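Local coordinates for purine catabolism protein pucG (PDB 3ISL) that catalyses the pyridoxal phosphate-dependent transfer of the amino group of (S)-ureidoglycine to glyoxylate, giving oxalurate and glycine in purine catabolism, and works as a homodimer, at the interface of chains A and B. Numbering follows the deposited sequence. Chains: chain A/B, Purine catabolism protein pucG.

Contact 1: the interface of chains A and B. Residues chain A 68, 248, 265-267; chain B 69-70, 72-73, 204.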
ATOM      1  N   ASP A  68      -1.847  -3.363   4.001  1.00 35.06           N
ATOM      2  CA  ASP A  68      -0.940  -2.551   3.214  1.00 34.43           C
ATOM      3  C   ASP A  68      -1.848  -2.027   2.133  1.00 34.85           C
ATOM      4  O   ASP A  68      -2.320  -2.778   1.289  1.00 37.63           O
ATOM      5  CB  ASP A  68       0.199  -3.434   2.667  1.00 34.68           C
ATOM      6  CG  ASP A  68       1.181  -3.877   3.744  1.00 36.34           C
ATOM      7  OD1 ASP A  68       2.123  -4.648   3.430  1.00 29.91           O
ATOM      8  OD2 ASP A  68       0.967  -3.479   4.926  1.00 41.73           O
ATOM      9  N   TYR A 248      -5.750 -10.523  -1.879  1.00 39.65           N
ATOM     10  CA  TYR A 248      -4.917  -9.541  -1.161  1.00 39.73           C
ATOM     11  C   TYR A 248      -5.636  -9.002   0.097  1.00 40.00           C
ATOM     12  O   TYR A 248      -5.003  -8.845   1.156  1.00 41.04           O
ATOM     13  CB  TYR A 248      -4.512  -8.395  -2.098  1.00 39.05           C
ATOM     14  CG  TYR A 248      -3.539  -7.378  -1.536  1.00 40.09           C
ATOM     15  CD1 TYR A 248      -2.148  -7.625  -1.551  1.00 37.98           C
ATOM     16  CD2 TYR A 248      -4.011  -6.161  -0.987  1.00 39.61           C
ATOM     17  CE1 TYR A 248      -1.253  -6.682  -1.080  1.00 39.88           C
ATOM     18  CE2 TYR A 248      -3.138  -5.191  -0.503  1.00 39.09           C
ATOM     19  CZ  TYR A 248      -1.748  -5.445  -0.540  1.00 42.75           C
ATOM     20  OH  TYR A 248      -0.851  -4.474  -0.056  1.00 40.87           O
ATOM     21  N   HIS A 265       1.750 -14.456   2.979  1.00 45.13           N
ATOM     22  CA  HIS A 265       0.603 -13.950   2.230  1.00 43.81           C
ATOM     23  C   HIS A 265       0.999 -12.756   1.311  1.00 42.47           C
ATOM     24  O   HIS A 265       0.439 -12.616   0.213  1.00 42.08           O
ATOM     25  CB  HIS A 265      -0.591 -13.584   3.150  1.00 43.85           C
ATOM     26  CG  HIS A 265      -1.657 -12.795   2.439  1.00 45.14           C
ATOM     27  ND1 HIS A 265      -1.640 -11.416   2.362  1.00 44.92           N
ATOM     28  CD2 HIS A 265      -2.735 -13.198   1.714  1.00 45.33           C
ATOM     29  CE1 HIS A 265      -2.670 -11.003   1.645  1.00 46.49           C
ATOM     30  NE2 HIS A 265      -3.348 -12.065   1.236  1.00 45.96           N
ATOM     31  N   HIS A 266       1.949 -11.923   1.763  1.00 39.95           N
ATOM     32  CA  HIS A 266       2.414 -10.728   1.021  1.00 38.98           C
ATOM     33  C   HIS A 266       3.683 -10.230   1.762  1.00 37.24           C
ATOM     34  O   HIS A 266       3.838 -10.480   2.982  1.00 37.53           O
ATOM     35  CB  HIS A 266       1.360  -9.584   1.055  1.00 38.56           C
ATOM     36  CG  HIS A 266       1.102  -9.053   2.448  1.00 43.45           C
ATOM     37  ND1 HIS A 266       1.527  -7.805   2.870  1.00 47.03           N
ATOM     38  CD2 HIS A 266       0.541  -9.643   3.534  1.00 40.43           C
ATOM     39  CE1 HIS A 266       1.215  -7.647   4.146  1.00 48.62           C
ATOM     40  NE2 HIS A 266       0.627  -8.754   4.578  1.00 49.02           N
ATOM     41  N   THR A 267       4.553  -9.521   1.037  1.00 34.08           N
ATOM     42  CA  THR A 267       5.714  -8.832   1.618  1.00 30.46           C
ATOM     43  C   THR A 267       5.195  -7.597   2.319  1.00 29.79           C
ATOM     44  O   THR A 267       4.833  -6.590   1.665  1.00 27.31           O
ATOM     45  CB  THR A 267       6.801  -8.475   0.510  1.00 30.69           C
ATOM     46  OG1 THR A 267       7.226  -9.697  -0.125  1.00 28.29           O
ATOM     47  CG2 THR A 267       8.045  -7.682   1.078  1.00 25.48           C
TER
ATOM     48  N   GLY B  69      -0.259  -0.958  -3.315  1.00 31.93           N
ATOM     49  CA  GLY B  69      -0.328  -2.143  -2.455  1.00 30.18           C
ATOM     50  C   GLY B  69       0.952  -2.814  -2.764  1.00 28.86           C
ATOM     51  O   GLY B  69       1.749  -2.261  -3.514  1.00 28.32           O
ATOM     52  N   THR B  70       1.128  -4.032  -2.277  1.00 29.87           N
ATOM     53  CA  THR B  70       2.286  -4.819  -2.681  1.00 30.21           C
ATOM     54  C   THR B  70       2.122  -5.240  -4.156  1.00 29.28           C
ATOM     55  O   THR B  70       1.103  -4.929  -4.819  1.00 30.10           O
ATOM     56  CB  THR B  70       2.634  -5.981  -1.654  1.00 31.36           C
ATOM     57  OG1 THR B  70       1.750  -7.087  -1.801  1.00 32.59           O
ATOM     58  CG2 THR B  70       2.477  -5.474  -0.186  1.00 32.12           C
ATOM     59  N   ARG B  72       1.456  -8.050  -5.361  1.00 26.48           N
ATOM     60  CA  ARG B  72       0.251  -8.901  -5.570  1.00 27.17           C
ATOM     61  C   ARG B  72      -1.029  -8.082  -5.774  1.00 25.85           C
ATOM     62  O   ARG B  72      -1.932  -8.561  -6.456  1.00 24.87           O
ATOM     63  CB  ARG B  72      -0.083  -9.703  -4.303  1.00 29.02           C
ATOM     64  CG  ARG B  72       0.754 -10.894  -4.141  1.00 32.80           C
ATOM     65  CD  ARG B  72       0.578 -11.397  -2.753  1.00 35.23           C
ATOM     66  NE  ARG B  72       1.937 -11.646  -2.324  1.00 38.14           N
ATOM     67  CZ  ARG B  72       2.491 -12.846  -2.138  1.00 38.79           C
ATOM     68  NH1 ARG B  72       1.797 -13.956  -2.334  1.00 35.05           N
ATOM     69  NH2 ARG B  72       3.763 -12.911  -1.748  1.00 41.18           N
ATOM     70  N   ALA B  73      -1.132  -6.928  -5.091  1.00 25.01           N
ATOM     71  CA  ALA B  73      -2.306  -6.046  -5.240  1.00 25.02           C
ATOM     72  C   ALA B  73      -2.336  -5.490  -6.652  1.00 27.25           C
ATOM     73  O   ALA B  73      -3.423  -5.296  -7.215  1.00 28.63           O
ATOM     74  CB  ALA B  73      -2.296  -4.916  -4.206  1.00 24.73           C
ATOM     75  N   SER B 204       9.215  -2.145   0.007  1.00 31.36           N
ATOM     76  CA  SER B 204       8.060  -2.937  -0.423  1.00 34.43           C
ATOM     77  C   SER B 204       6.799  -2.096  -0.243  1.00 34.09           C
ATOM     78  O   SER B 204       6.773  -1.218   0.639  1.00 35.05           O
ATOM     79  CB  SER B 204       7.923  -4.251   0.367  1.00 35.30           C
ATOM     80  OG  SER B 204       6.764  -4.973  -0.108  1.00 37.03           O
TER
HETATM   81  O   HOH W   1      -1.159 -14.202  -1.650  1.00 30.85           O
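The phenol oxygen OH of A:Tyr248 is gripped from both subunits. It receives the backbone N-H of B:Thr70 at 3.0 Å, nearly straight at 159°. It gives its own hydrogen to the carbonyl O of A:Asp68, OH to O 2.6 Å, meeting that oxygen from above the carbonyl plane. In this class-V aminotransferase dimer, B:Thr70 and B:Arg72 line the cofactor pocket of chain B, and the tyrosine of the other subunit probably steadies that segment. With CG anti to the backbone N (chi1 -174°), its ring turns one face to B:Ala73, whose CB sits 3.5 Å from the ring centroid, while B:Thr70 OG1 lies in plane at the edge. A phenylalanine in place of A:Tyr248 would probably leave the B:Thr70 N-H without its acceptor across the interface and A:Asp68 O without its donor. Further along, the carbonyl O of A:His265 lies over the guanidinium face of B:Arg72, 3.1 Å from CZ, a polar contact made by the face and not by an N-H; water 1 joins this oxygen to NH1. The arginine chain bends at chi3 (-134°), laying that face over the A:His265–A:His266 peptide. B:Ser204 OG donates to A:Thr267 O at 3.1 Å, and B:Ser204 CB packs on A:Thr267 CG2.

Contact 2: the interface of chains A and B. Residues chain A 243-244, 246-247, 250, 253; chain B 76, 100, 103-104, 107.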
ATOM      1  N   PRO A 243     -14.857 -18.528  -0.344  1.00 49.52           N
ATOM      2  CA  PRO A 243     -13.723 -17.659  -0.017  1.00 48.52           C
ATOM      3  C   PRO A 243     -14.032 -16.175  -0.273  1.00 47.41           C
ATOM      4  O   PRO A 243     -14.882 -15.842  -1.103  1.00 46.89           O
ATOM      5  CB  PRO A 243     -12.611 -18.137  -0.971  1.00 48.78           C
ATOM      6  CG  PRO A 243     -13.327 -18.768  -2.143  1.00 49.58           C
ATOM      7  CD  PRO A 243     -14.580 -19.389  -1.520  1.00 49.74           C
ATOM      8  N   ILE A 244     -13.344 -15.308   0.471  1.00 46.24           N
ATOM      9  CA  ILE A 244     -13.299 -13.860   0.224  1.00 44.92           C
ATOM     10  C   ILE A 244     -12.721 -13.617  -1.205  1.00 44.93           C
ATOM     11  O   ILE A 244     -11.665 -14.211  -1.570  1.00 44.97           O
ATOM     12  CB  ILE A 244     -12.458 -13.188   1.333  1.00 44.55           C
ATOM     13  CG1 ILE A 244     -13.169 -13.368   2.686  1.00 45.64           C
ATOM     14  CG2 ILE A 244     -12.119 -11.750   0.997  1.00 42.11           C
ATOM     15  CD1 ILE A 244     -12.233 -13.602   3.878  1.00 47.55           C
ATOM     16  N   SER A 246     -11.315 -10.959  -2.897  1.00 42.44           N
ATOM     17  CA  SER A 246      -9.939 -10.466  -2.936  1.00 42.14           C
ATOM     18  C   SER A 246      -8.972 -11.410  -2.173  1.00 42.11           C
ATOM     19  O   SER A 246      -9.123 -11.630  -0.958  1.00 42.23           O
ATOM     20  CB  SER A 246      -9.875  -9.035  -2.377  1.00 42.14           C
ATOM     21  OG  SER A 246      -8.559  -8.525  -2.420  1.00 39.07           O
ATOM     22  N   ASN A 247      -8.016 -11.994  -2.898  1.00 41.20           N
ATOM     23  CA  ASN A 247      -6.899 -12.672  -2.246  1.00 40.62           C
ATOM     24  C   ASN A 247      -6.076 -11.717  -1.346  1.00 40.19           C
ATOM     25  O   ASN A 247      -5.745 -12.058  -0.195  1.00 38.52           O
ATOM     26  CB  ASN A 247      -5.976 -13.343  -3.288  1.00 40.44           C
ATOM     27  CG  ASN A 247      -4.696 -13.905  -2.648  1.00 41.20           C
ATOM     28  OD1 ASN A 247      -4.697 -15.019  -2.102  1.00 41.09           O
ATOM     29  ND2 ASN A 247      -3.607 -13.121  -2.689  1.00 39.37           N
ATOM     30  N   ASP A 250      -7.835 -10.731   1.876  1.00 39.73           N
ATOM     31  CA  ASP A 250      -8.346 -11.914   2.608  1.00 39.31           C
ATOM     32  C   ASP A 250      -7.852 -11.904   4.094  1.00 39.59           C
ATOM     33  O   ASP A 250      -6.735 -12.382   4.390  1.00 39.53           O
ATOM     34  CB  ASP A 250      -7.954 -13.220   1.871  1.00 38.98           C
ATOM     35  CG  ASP A 250      -8.615 -14.505   2.491  1.00 40.41           C
ATOM     36  OD1 ASP A 250      -8.578 -15.583   1.808  1.00 32.95           O
ATOM     37  OD2 ASP A 250      -9.181 -14.423   3.637  1.00 36.22           O
ATOM     38  N   GLN A 253      -6.258 -15.017   5.668  1.00 42.23           N
ATOM     39  CA  GLN A 253      -4.853 -15.222   5.364  1.00 43.47           C
ATOM     40  C   GLN A 253      -4.026 -14.168   6.072  1.00 43.85           C
ATOM     41  O   GLN A 253      -2.943 -14.493   6.578  1.00 44.69           O
ATOM     42  CB  GLN A 253      -4.592 -15.162   3.860  1.00 43.07           C
ATOM     43  CG  GLN A 253      -5.406 -16.207   3.084  1.00 42.49           C
ATOM     44  CD  GLN A 253      -5.033 -16.233   1.634  1.00 43.06           C
ATOM     45  OE1 GLN A 253      -3.961 -16.741   1.270  1.00 45.30           O
ATOM     46  NE2 GLN A 253      -5.926 -15.723   0.776  1.00 40.16           N
TER
ATOM     47  N   GLU B  76      -3.469  -8.310  -8.873  1.00 26.90           N
ATOM     48  CA  GLU B  76      -4.875  -8.467  -8.631  1.00 26.79           C
ATOM     49  C   GLU B  76      -5.683  -7.365  -9.319  1.00 27.48           C
ATOM     50  O   GLU B  76      -6.699  -7.657  -9.948  1.00 26.99           O
ATOM     51  CB  GLU B  76      -5.198  -8.534  -7.139  1.00 26.35           C
ATOM     52  CG  GLU B  76      -6.733  -8.749  -6.900  1.00 26.74           C
ATOM     53  CD  GLU B  76      -7.056  -9.397  -5.593  1.00 29.17           C
ATOM     54  OE1 GLU B  76      -8.244  -9.356  -5.222  1.00 35.88           O
ATOM     55  OE2 GLU B  76      -6.145  -9.942  -4.924  1.00 30.37           O
ATOM     56  N   LEU B 100      -0.568 -18.303  -7.504  1.00 25.86           N
ATOM     57  CA  LEU B 100      -1.148 -17.047  -7.089  1.00 25.81           C
ATOM     58  C   LEU B 100      -2.019 -16.483  -8.237  1.00 25.03           C
ATOM     59  O   LEU B 100      -3.128 -16.001  -8.025  1.00 24.60           O
ATOM     60  CB  LEU B 100       0.019 -16.085  -6.699  1.00 27.16           C
ATOM     61  CG  LEU B 100      -0.238 -14.605  -6.470  1.00 27.59           C
ATOM     62  CD1 LEU B 100      -1.157 -14.441  -5.253  1.00 26.02           C
ATOM     63  CD2 LEU B 100       1.125 -13.788  -6.387  1.00 28.99           C
ATOM     64  N   GLU B 103      -5.209 -18.537  -8.274  1.00 29.08           N
ATOM     65  CA  GLU B 103      -6.061 -18.145  -7.128  1.00 29.51           C
ATOM     66  C   GLU B 103      -6.798 -16.865  -7.472  1.00 29.48           C
ATOM     67  O   GLU B 103      -7.999 -16.816  -7.338  1.00 30.35           O
ATOM     68  CB  GLU B 103      -5.249 -17.967  -5.836  1.00 29.90           C
ATOM     69  CG  GLU B 103      -6.076 -17.852  -4.531  1.00 31.69           C
ATOM     70  CD  GLU B 103      -6.607 -19.219  -4.036  1.00 38.69           C
ATOM     71  OE1 GLU B 103      -5.956 -20.258  -4.328  1.00 39.88           O
ATOM     72  OE2 GLU B 103      -7.682 -19.279  -3.351  1.00 36.80           O
ATOM     73  N   ILE B 104      -6.089 -15.838  -7.945  1.00 30.03           N
ATOM     74  CA  ILE B 104      -6.727 -14.548  -8.269  1.00 29.66           C
ATOM     75  C   ILE B 104      -7.768 -14.679  -9.373  1.00 29.80           C
ATOM     76  O   ILE B 104      -8.876 -14.149  -9.258  1.00 30.41           O
ATOM     77  CB  ILE B 104      -5.678 -13.435  -8.660  1.00 28.75           C
ATOM     78  CG1 ILE B 104      -4.783 -13.141  -7.465  1.00 26.38           C
ATOM     79  CG2 ILE B 104      -6.432 -12.148  -9.051  1.00 29.32           C
ATOM     80  CD1 ILE B 104      -3.483 -12.431  -7.805  1.00 27.82           C
ATOM     81  N   ARG B 107     -10.834 -16.554  -8.189  1.00 28.10           N
ATOM     82  CA  ARG B 107     -11.593 -15.669  -7.293  1.00 29.28           C
ATOM     83  C   ARG B 107     -12.442 -14.650  -8.048  1.00 28.01           C
ATOM     84  O   ARG B 107     -13.502 -14.278  -7.600  1.00 27.57           O
ATOM     85  CB  ARG B 107     -10.696 -14.985  -6.260  1.00 29.41           C
ATOM     86  CG  ARG B 107     -10.548 -15.860  -5.020  1.00 34.29           C
ATOM     87  CD  ARG B 107      -9.698 -15.247  -3.893  1.00 36.71           C
ATOM     88  NE  ARG B 107      -9.026 -16.336  -3.173  1.00 38.87           N
ATOM     89  CZ  ARG B 107      -8.783 -16.364  -1.862  1.00 41.35           C
ATOM     90  NH1 ARG B 107      -9.170 -15.375  -1.057  1.00 39.56           N
ATOM     91  NH2 ARG B 107      -8.148 -17.406  -1.345  1.00 42.34           N
TER
HETATM   92  O   HOH W   2      -3.546 -10.497  -4.424  1.00 29.26           O
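B:Arg107 and A:Asn247 bury the most surface here, 93 and 71 Å², at a polar contact of the class-V aminotransferase dimer. The guanidinium NH1 of B:Arg107 serves two acceptors of chain A. From B:Arg107 NH1 to A:Asp250 OD1 runs a salt bridge of 2.9 Å, straight at 178° and in the guanidinium plane, although the oxygen is met from above the carboxylate plane. The bond from B:Arg107 NH1 to A:Ile244 O, at 2.8 Å, is more bent, 130° at the hydrogen. Within chain B, NE and NH2 of B:Arg107 both hold B:Glu103 OE2, NH2 at 2.8 Å, which fixes the rotation of the group and would partly balance its charge. A:Pro243 CB lies over one guanidinium face and A:Asn247 OD1 over the other. A:Gln253 NE2 is the second-shell support: it donates to A:Asn247 OD1 and, at 2.8 Å, to A:Asp250 OD1 from the face opposite B:Arg107. A:Asn247 ND2 faces B:Leu100 CD1 and reaches B:Glu76 OE2 through water 2. The extended B:Glu76, CG anti to its backbone N (chi1 -178°), takes a bond from A:Ser246 OG at OE1, 2.9 Å. Chain A brings a loop and the start of helix 251-257 against helices 71-82 and 96-107 of chain B.

Contact 3: the interface of chains A and B. Residues chain A 29, 32-33, 35, 45, 274; chain B 7, 9-11.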
ATOM      1  N   VAL A  29      12.798   8.573  10.707  1.00 20.31           N
ATOM      2  CA  VAL A  29      12.951   7.116  10.821  1.00 21.36           C
ATOM      3  C   VAL A  29      12.815   6.359   9.462  1.00 20.75           C
ATOM      4  O   VAL A  29      13.214   5.181   9.349  1.00 21.15           O
ATOM      5  CB  VAL A  29      12.018   6.437  11.886  1.00 19.78           C
ATOM      6  CG1 VAL A  29      10.641   6.041  11.236  1.00 21.42           C
ATOM      7  CG2 VAL A  29      12.715   5.200  12.415  1.00 23.51           C
ATOM      8  N   THR A  32      15.811   4.671   7.710  1.00 19.88           N
ATOM      9  CA  THR A  32      16.454   3.472   8.327  1.00 18.72           C
ATOM     10  C   THR A  32      16.568   2.311   7.310  1.00 18.13           C
ATOM     11  O   THR A  32      15.621   2.030   6.621  1.00 19.53           O
ATOM     12  CB  THR A  32      15.630   3.001   9.491  1.00 19.24           C
ATOM     13  OG1 THR A  32      15.443   4.083  10.425  1.00 19.72           O
ATOM     14  CG2 THR A  32      16.294   1.824  10.211  1.00 20.49           C
ATOM     15  N   PRO A  33      17.726   1.614   7.248  1.00 18.61           N
ATOM     16  CA  PRO A  33      17.797   0.461   6.319  1.00 17.92           C
ATOM     17  C   PRO A  33      16.744  -0.626   6.669  1.00 17.92           C
ATOM     18  O   PRO A  33      16.502  -0.947   7.841  1.00 18.47           O
ATOM     19  CB  PRO A  33      19.250  -0.015   6.440  1.00 17.84           C
ATOM     20  CG  PRO A  33      20.055   1.387   6.685  1.00 20.20           C
ATOM     21  CD  PRO A  33      19.061   2.036   7.751  1.00 17.22           C
ATOM     22  N   VAL A  35      14.778  -4.283   6.944  1.00 20.00           N
ATOM     23  CA  VAL A  35      15.014  -5.674   7.310  1.00 21.73           C
ATOM     24  C   VAL A  35      13.867  -6.461   6.636  1.00 23.20           C
ATOM     25  O   VAL A  35      12.901  -5.851   6.266  1.00 24.63           O
ATOM     26  CB  VAL A  35      14.957  -5.880   8.878  1.00 21.67           C
ATOM     27  CG1 VAL A  35      16.095  -5.119   9.611  1.00 19.08           C
ATOM     28  CG2 VAL A  35      13.561  -5.560   9.489  1.00 18.97           C
ATOM     29  N   ILE A  45       9.001  -5.773  15.641  1.00 21.08           N
ATOM     30  CA  ILE A  45       8.278  -4.537  15.300  1.00 22.94           C
ATOM     31  C   ILE A  45       6.830  -4.903  15.044  1.00 22.91           C
ATOM     32  O   ILE A  45       5.952  -4.170  15.500  1.00 23.05           O
ATOM     33  CB  ILE A  45       8.916  -3.847  14.048  1.00 23.86           C
ATOM     34  CG1 ILE A  45      10.363  -3.398  14.373  1.00 27.07           C
ATOM     35  CG2 ILE A  45       8.001  -2.672  13.474  1.00 22.93           C
ATOM     36  CD1 ILE A  45      11.280  -3.170  13.069  1.00 27.30           C
ATOM     37  N   TYR A 274       7.798   0.787   9.810  1.00 16.38           N
ATOM     38  CA  TYR A 274       8.639   1.623  10.646  1.00 15.45           C
ATOM     39  C   TYR A 274       7.863   2.888  11.016  1.00 16.23           C
ATOM     40  O   TYR A 274       7.824   3.300  12.217  1.00 14.24           O
ATOM     41  CB  TYR A 274       9.960   2.062   9.925  1.00 15.87           C
ATOM     42  CG  TYR A 274      11.031   0.989   9.696  1.00 17.74           C
ATOM     43  CD1 TYR A 274      10.979  -0.252  10.345  1.00 16.44           C
ATOM     44  CD2 TYR A 274      12.128   1.256   8.851  1.00 20.52           C
ATOM     45  CE1 TYR A 274      12.001  -1.211  10.146  1.00 13.31           C
ATOM     46  CE2 TYR A 274      13.106   0.337   8.629  1.00 13.54           C
ATOM     47  CZ  TYR A 274      13.061  -0.908   9.284  1.00 15.24           C
ATOM     48  OH  TYR A 274      14.082  -1.860   9.021  1.00 15.21           O
TER
ATOM     49  N   LEU B   7      12.770   3.535  17.437  1.00 23.76           N
ATOM     50  CA  LEU B   7      13.043   2.295  16.751  1.00 24.71           C
ATOM     51  C   LEU B   7      14.554   2.014  16.738  1.00 23.77           C
ATOM     52  O   LEU B   7      15.386   2.925  16.646  1.00 23.02           O
ATOM     53  CB  LEU B   7      12.496   2.375  15.326  1.00 25.43           C
ATOM     54  CG  LEU B   7      12.558   1.181  14.396  1.00 27.79           C
ATOM     55  CD1 LEU B   7      11.395   0.317  14.576  1.00 28.49           C
ATOM     56  CD2 LEU B   7      12.569   1.726  12.978  1.00 33.81           C
ATOM     57  N   THR B   9      16.948  -1.003  14.964  1.00 23.30           N
ATOM     58  CA  THR B   9      17.063  -2.190  14.158  1.00 22.72           C
ATOM     59  C   THR B   9      18.525  -2.482  13.785  1.00 21.92           C
ATOM     60  O   THR B   9      19.330  -1.584  13.684  1.00 20.91           O
ATOM     61  CB  THR B   9      16.273  -2.037  12.803  1.00 22.48           C
ATOM     62  OG1 THR B   9      16.608  -0.787  12.257  1.00 21.87           O
ATOM     63  CG2 THR B   9      14.762  -2.040  13.026  1.00 21.43           C
ATOM     64  N   PRO B  10      18.853  -3.756  13.559  1.00 22.09           N
ATOM     65  CA  PRO B  10      20.188  -4.126  13.143  1.00 22.73           C
ATOM     66  C   PRO B  10      20.403  -3.771  11.632  1.00 22.77           C
ATOM     67  O   PRO B  10      19.429  -3.568  10.851  1.00 24.56           O
ATOM     68  CB  PRO B  10      20.225  -5.636  13.424  1.00 22.65           C
ATOM     69  CG  PRO B  10      18.808  -6.074  13.156  1.00 21.72           C
ATOM     70  CD  PRO B  10      17.925  -4.900  13.519  1.00 22.88           C
ATOM     71  N   LEU B  11      21.659  -3.606  11.242  1.00 21.40           N
ATOM     72  CA  LEU B  11      21.972  -3.404   9.843  1.00 21.53           C
ATOM     73  C   LEU B  11      22.214  -4.782   9.254  1.00 20.63           C
ATOM     74  O   LEU B  11      23.191  -5.457   9.572  1.00 19.92           O
ATOM     75  CB  LEU B  11      23.219  -2.479   9.674  1.00 21.28           C
ATOM     76  CG  LEU B  11      22.955  -0.991  10.071  1.00 21.26           C
ATOM     77  CD1 LEU B  11      24.161  -0.091   9.895  1.00 19.71           C
ATOM     78  CD2 LEU B  11      21.935  -0.456   9.124  1.00 20.85           C
TER
HETATM   79  O   HOH W   3      18.017  -1.250   9.989  1.00 19.31           O
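B:Leu7 of one chain, with 74 Å² hidden, sets its methyls among A:Val29, A:Ile45 and A:Tyr274 of the other, the apolar centre of the patch. CD2 of B:Leu7 stands over the face of the A:Tyr274 ring, 3.9 Å from the centroid and offset toward the rim at CG and CD1 of A:Tyr274, and touches A:Val29 CG2 at 3.5 Å. CD1 of B:Leu7 packs on A:Ile45 CD1 at 3.8 Å. With CG anti to the backbone N (chi1 -176°), the leucine reaches out of its loop and meets each at about a right angle. B:Thr9 continues the patch: its methyl CG2 contacts A:Ile45 CD1 at 3.7 Å and points tip to tip toward A:Tyr274. Outward again, B:Leu11 CD2 rests against A:Pro33 CG at 3.6 Å. The polar rim is ordered from chain A's own side, where A:Tyr274 OH donates to the carbonyl O of A:Pro33 at 2.8 Å, which would fix the ring's position against B:Leu7. That same carbonyl meets water 3, which also contacts B:Thr9 OG1 at 2.7 Å and B:Pro10 O, so the polar link described here runs through that water. This N-terminal arm of chain B, laid over helices 24-29, 40-56 and 270-286 of chain A, ties one subunit of the homodimer to the other.

Contact 1 and contact 2 are neighbours, their C-alpha centres about 12 Å apart, whereas contact 3 lies about 20 Å from contact 1 and 30 Å from contact 2. Helix 71-82 of chain B serves both contact 1 and contact 2, and on chain A residues 246 to 248 run continuously from one to the other. Contact 3 uses separate segments, although helix 270-286 follows closely after the 265-267 stretch of contact 1. Because the interface is two-fold symmetric, each contact recurs with the chains exchanged, and the homodimer is joined beside its cofactor-pocket residues as well as at its N-terminal arms.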